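Local coordinates for protein dextranase (Pseudarthrobacter oxydans, PDB 6NZS) that catalyses the endohydrolysis of alpha-1,6-glucosidic linkages in dextran, as a member of glycoside hydrolase family 49, at residues L522-Y525 and E531-T534; G570-D575 and N580-W585. All blocks are in the same frame, centred on the assembly; numbering follows the deposited sequence.

Contact 1 (L522-Y525 and E531-T534); sequences LKRY and EKVT
The guanidinium of Arg524 has CD of Lys532 over one face, 3.5 Å above the plane and displaced toward the rim, while a water sits in plane at the edge, held weakly by NH1. Near that edge too, but 20° out of the plane, lies the carbonyl oxygen of Val533, which accepts a hydrogen bond from NH1 of Arg524 at 2.9 Å with an N-H...O angle of 149°. CG lies beside the backbone N and chi2 is extended, which carries CD of Arg524 to 3.2 Å from Val533 O; a bend at chi3 (-68°) then brings the guanidinium to Lys532. The aliphatic part of Lys532 crosses the arginine at about a right angle. A straighter backbone bond runs from Val533 N to Tyr525 O, 3.0 Å long, and Val533 thus bonds to 522-525 through both its N-H and its carbonyl. The two cationic ends come close, Arg524 NH2 and Lys532 NZ being 4.0 Å apart, but Glu577 forms a salt bridge with Lys532 and a long, weak ion pair with Arg524. Replacing Arg524 with an alanine would probably leave Val533 O without its guanidinium donor and CD of Lys532 without the flat surface beneath it. The chemistry implies a short loop closed by one main-chain and one side-chain bond, with the carboxylate of Glu577, held mainly by Lys532, likely to offset part of the paired positive charge.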
loop_
_atom_site.group_PDB
_atom_site.type_symbol
_atom_site.label_atom_id
_atom_site.label_comp_id
_atom_site.label_asym_id
_atom_site.label_seq_id
_atom_site.Cartn_x
_atom_site.Cartn_y
_atom_site.Cartn_z
ATOM N N LEU A 522 9.818 -7.417 22.220
ATOM C CA LEU A 522 11.133 -6.812 22.003
ATOM C C LEU A 522 12.151 -7.833 22.492
ATOM O O LEU A 522 12.257 -8.065 23.703
ATOM C CB LEU A 522 11.254 -5.513 22.787
ATOM C CG LEU A 522 12.583 -4.758 22.655
ATOM C CD1 LEU A 522 12.813 -4.267 21.221
ATOM C CD2 LEU A 522 12.597 -3.589 23.608
ATOM N N LYS A 523 12.875 -8.459 21.562
ATOM C CA LYS A 523 13.741 -9.587 21.882
ATOM C C LYS A 523 15.067 -9.426 21.159
ATOM O O LYS A 523 15.105 -8.965 20.016
ATOM C CB LYS A 523 13.104 -10.908 21.431
ATOM C CG LYS A 523 11.766 -11.221 22.111
ATOM C CD LYS A 523 11.264 -12.610 21.741
ATOM C CE LYS A 523 9.966 -12.935 22.463
ATOM N NZ LYS A 523 10.199 -13.160 23.924
ATOM N N ARG A 524 16.151 -9.826 21.828
ATOM C CA ARG A 524 17.495 -9.766 21.263
ATOM C C ARG A 524 17.903 -11.165 20.821
ATOM O O ARG A 524 18.015 -12.076 21.650
ATOM C CB ARG A 524 18.487 -9.228 22.298
ATOM C CG ARG A 524 18.140 -7.842 22.808
ATOM C CD ARG A 524 19.244 -7.234 23.656
ATOM N NE ARG A 524 19.429 -7.914 24.935
ATOM C CZ ARG A 524 20.602 -8.338 25.399
ATOM N NH1 ARG A 524 21.707 -8.171 24.690
ATOM N NH2 ARG A 524 20.669 -8.939 26.578
ATOM N N TYR A 525 18.120 -11.338 19.520
ATOM C CA TYR A 525 18.587 -12.611 18.994
ATOM C C TYR A 525 20.119 -12.649 19.019
ATOM O O TYR A 525 20.783 -11.652 19.321
ATOM C CB TYR A 525 18.009 -12.857 17.596
ATOM C CG TYR A 525 16.558 -13.331 17.601
ATOM C CD1 TYR A 525 15.793 -13.284 18.762
ATOM C CD2 TYR A 525 15.969 -13.842 16.452
ATOM C CE1 TYR A 525 14.474 -13.721 18.772
ATOM C CE2 TYR A 525 14.648 -14.287 16.455
ATOM C CZ TYR A 525 13.918 -14.225 17.617
ATOM O OH TYR A 525 12.609 -14.664 17.633
ATOM N N GLU A 531 26.486 -14.830 20.583
ATOM C CA GLU A 531 26.631 -13.431 20.964
ATOM C C GLU A 531 25.339 -12.692 20.642
ATOM O O GLU A 531 24.875 -12.717 19.496
ATOM C CB GLU A 531 27.798 -12.801 20.212
ATOM C CG GLU A 531 28.033 -11.338 20.566
ATOM C CD GLU A 531 29.120 -10.698 19.729
ATOM O OE1 GLU A 531 29.805 -11.423 18.975
ATOM O OE2 GLU A 531 29.287 -9.461 19.826
ATOM N N LYS A 532 24.768 -12.032 21.647
ATOM C CA LYS A 532 23.496 -11.338 21.490
ATOM C C LYS A 532 23.704 -9.962 20.878
ATOM O O LYS A 532 24.664 -9.258 21.202
ATOM C CB LYS A 532 22.832 -11.147 22.856
ATOM C CG LYS A 532 21.959 -12.295 23.312
ATOM C CD LYS A 532 20.898 -11.833 24.291
ATOM C CE LYS A 532 20.592 -12.923 25.295
ATOM N NZ LYS A 532 19.357 -12.633 26.062
ATOM N N VAL A 533 22.784 -9.568 19.994
ATOM C CA VAL A 533 22.714 -8.161 19.625
ATOM C C VAL A 533 22.318 -7.348 20.855
ATOM O O VAL A 533 21.769 -7.865 21.835
ATOM C CB VAL A 533 21.743 -7.887 18.464
ATOM C CG1 VAL A 533 22.100 -8.737 17.262
ATOM C CG2 VAL A 533 20.294 -8.131 18.900
ATOM N N THR A 534 22.602 -6.053 20.797
ATOM C CA THR A 534 22.274 -5.138 21.874
ATOM C C THR A 534 21.169 -4.190 21.429
ATOM O O THR A 534 21.083 -3.810 20.256
ATOM C CB THR A 534 23.504 -4.331 22.294
ATOM O OG1 THR A 534 23.916 -3.494 21.211
ATOM C CG2 THR A 534 24.648 -5.267 22.657
HETATM O O HOH W 1 24.552 -7.967 24.424
#

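Contact 2 (G570-D575 and N580-W585); sequences GRIGFD and NSWNAW
Trp582 carries its CG between the backbone N and the carbonyl carbon (chi1 68°), swinging the indole toward 570-575, while chi2, near a right angle, turns one face to Phe574 and Ile572. Phe574 places CG beside its own backbone N, and its ring edge then meets that face. The pair is T-shaped: the phenyl and five-membered ring planes stand at 86°, with centroids 4.7 Å apart. CD2 of Phe574 does the touching, 3.4 Å from CD2 of Trp582. Ile572 occupies the benzene half of the same face; its CG2 makes a CH-pi contact 4.2 Å from the centroid of the six-membered ring and 22° off the normal. Its other branch reaches the rim, where CD1 of Ile572 lies 3.9 Å from CZ3 of Trp582. Because the same CG2 also stands 3.4 Å above the centre of the Phe574 ring, the isoleucine fills the angle between the two perpendicular aromatic planes. The indole N-H is satisfied by a water in the ring plane, whose O is 2.8 Å from NE1 of Trp582 and which in turn donates to the carbonyl oxygen of Asp575. Around the indole, Lys559 makes a cation-pi contact and Trp579 an edge-to-face one, while Ile572 and Phe574 also touch strand 545-552 through Leu547 and Leu545. This is an apolar cluster at the C-terminal end of a parallel beta-helix of the pectate-lyase-like kind found in family 49: strand 582-585 pairs in parallel with 545-552, and Trp582 turns its face to the 570-575 loop.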
loop_
_atom_site.group_PDB
_atom_site.type_symbol
_atom_site.label_atom_id
_atom_site.label_comp_id
_atom_site.label_asym_id
_atom_site.label_seq_id
_atom_site.Cartn_x
_atom_site.Cartn_y
_atom_site.Cartn_z
ATOM N N GLY A 570 -1.849 -1.599 27.286
ATOM C CA GLY A 570 -0.767 -1.428 26.323
ATOM C C GLY A 570 -0.298 -2.711 25.666
ATOM O O GLY A 570 0.316 -2.658 24.591
ATOM N N ARG A 571 -0.551 -3.858 26.292
ATOM C CA ARG A 571 -0.211 -5.165 25.732
ATOM C C ARG A 571 1.296 -5.342 25.528
ATOM O O ARG A 571 1.726 -6.136 24.690
ATOM C CB ARG A 571 -0.970 -5.464 24.430
ATOM C CG ARG A 571 -2.496 -5.321 24.498
ATOM C CD ARG A 571 -3.161 -6.465 25.276
ATOM N NE ARG A 571 -4.577 -6.603 24.914
ATOM C CZ ARG A 571 -5.578 -5.976 25.525
ATOM N NH1 ARG A 571 -5.354 -5.145 26.532
ATOM N NH2 ARG A 571 -6.825 -6.173 25.115
ATOM N N ILE A 572 2.120 -4.628 26.292
ATOM C CA ILE A 572 3.568 -4.664 26.089
ATOM C C ILE A 572 4.148 -5.859 26.834
ATOM O O ILE A 572 4.141 -5.892 28.069
ATOM C CB ILE A 572 4.237 -3.351 26.510
ATOM C CG1 ILE A 572 3.821 -2.216 25.575
ATOM C CG2 ILE A 572 5.764 -3.495 26.514
ATOM C CD1 ILE A 572 4.244 -0.832 26.059
ATOM N N GLY A 573 4.657 -6.835 26.079
ATOM C CA GLY A 573 5.281 -8.034 26.615
ATOM C C GLY A 573 6.755 -8.123 26.254
ATOM O O GLY A 573 7.267 -9.193 25.919
ATOM N N PHE A 574 7.430 -6.979 26.310
ATOM C CA PHE A 574 8.860 -6.922 26.029
ATOM C C PHE A 574 9.625 -7.768 27.047
ATOM O O PHE A 574 9.211 -7.911 28.201
ATOM C CB PHE A 574 9.327 -5.466 26.126
ATOM C CG PHE A 574 8.750 -4.542 25.058
ATOM C CD1 PHE A 574 8.036 -5.034 23.966
ATOM C CD2 PHE A 574 8.957 -3.173 25.150
ATOM C CE1 PHE A 574 7.535 -4.165 22.996
ATOM C CE2 PHE A 574 8.456 -2.302 24.199
ATOM C CZ PHE A 574 7.742 -2.801 23.113
ATOM N N ASP A 575 10.751 -8.338 26.617
ATOM C CA ASP A 575 11.537 -9.183 27.516
ATOM C C ASP A 575 12.005 -8.382 28.727
ATOM O O ASP A 575 12.417 -7.226 28.609
ATOM C CB ASP A 575 12.774 -9.734 26.799
ATOM C CG ASP A 575 12.454 -10.815 25.783
ATOM O OD1 ASP A 575 11.267 -11.128 25.545
ATOM O OD2 ASP A 575 13.416 -11.346 25.189
ATOM N N ASN A 580 15.460 -1.649 30.603
ATOM C CA ASN A 580 16.070 -0.329 30.499
ATOM C C ASN A 580 16.312 0.112 29.061
ATOM O O ASN A 580 16.835 1.213 28.845
ATOM C CB ASN A 580 17.349 -0.269 31.334
ATOM C CG ASN A 580 17.051 -0.195 32.808
ATOM O OD1 ASN A 580 16.161 0.546 33.228
ATOM N ND2 ASN A 580 17.774 -0.971 33.602
ATOM N N SER A 581 15.916 -0.700 28.087
ATOM C CA SER A 581 16.066 -0.382 26.676
ATOM C C SER A 581 14.785 0.152 26.049
ATOM O O SER A 581 14.734 0.310 24.828
ATOM C CB SER A 581 16.556 -1.605 25.905
ATOM O OG SER A 581 17.920 -1.871 26.212
ATOM N N TRP A 582 13.748 0.418 26.844
ATOM C CA TRP A 582 12.535 1.006 26.284
ATOM C C TRP A 582 11.885 1.934 27.294
ATOM O O TRP A 582 12.155 1.871 28.496
ATOM C CB TRP A 582 11.525 -0.045 25.788
ATOM C CG TRP A 582 10.892 -0.884 26.867
ATOM C CD1 TRP A 582 11.421 -1.998 27.438
ATOM C CD2 TRP A 582 9.592 -0.702 27.466
ATOM N NE1 TRP A 582 10.550 -2.518 28.370
ATOM C CE2 TRP A 582 9.422 -1.739 28.406
ATOM C CE3 TRP A 582 8.567 0.238 27.305
ATOM C CZ2 TRP A 582 8.270 -1.863 29.182
ATOM C CZ3 TRP A 582 7.419 0.112 28.079
ATOM C CH2 TRP A 582 7.286 -0.928 29.004
ATOM N N ASN A 583 10.992 2.778 26.790
ATOM C CA ASN A 583 10.181 3.636 27.634
ATOM C C ASN A 583 8.858 3.879 26.924
ATOM O O ASN A 583 8.783 3.846 25.693
ATOM C CB ASN A 583 10.893 4.963 27.928
ATOM C CG ASN A 583 10.282 5.712 29.101
ATOM O OD1 ASN A 583 9.453 5.176 29.841
ATOM N ND2 ASN A 583 10.684 6.961 29.271
ATOM N N ALA A 584 7.812 4.101 27.715
ATOM C CA ALA A 584 6.517 4.546 27.216
ATOM C C ALA A 584 6.087 5.693 28.112
ATOM O O ALA A 584 5.981 5.514 29.329
ATOM C CB ALA A 584 5.477 3.417 27.257
ATOM N N TRP A 585 5.869 6.871 27.532
ATOM C CA TRP A 585 5.549 8.026 28.355
ATOM C C TRP A 585 4.673 9.004 27.588
ATOM O O TRP A 585 4.608 8.985 26.358
ATOM C CB TRP A 585 6.817 8.709 28.895
ATOM C CG TRP A 585 7.537 9.603 27.912
ATOM C CD1 TRP A 585 7.457 10.964 27.836
ATOM C CD2 TRP A 585 8.455 9.199 26.886
ATOM N NE1 TRP A 585 8.265 11.433 26.822
ATOM C CE2 TRP A 585 8.890 10.369 26.227
ATOM C CE3 TRP A 585 8.949 7.965 26.463
ATOM C CZ2 TRP A 585 9.795 10.339 25.170
ATOM C CZ3 TRP A 585 9.856 7.935 25.411
ATOM C CH2 TRP A 585 10.267 9.119 24.778
HETATM O O HOH W 2 10.988 -5.009 29.681
#

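In the fold
From the N terminus, the chain reaches strand 521-524, outermost in its six-stranded parallel sheet, and contact 1 then closes a short loop back onto the end of that strand. After strands 545-552 and 555-556, segment 570-575 returns alongside 521-524, and contact 2 closes a second short loop as strand 582-585 begins. The loops follow in series, neither nested nor crossing, with contact centres about 15 Å apart. Yet they touch: Lys523 NZ and Asp575 OD1 form a salt bridge of 2.8 Å, and Leu522 packs on Phe574. Together they tie the last strand of one beta-helix face to the C-terminal strand and its preceding loop.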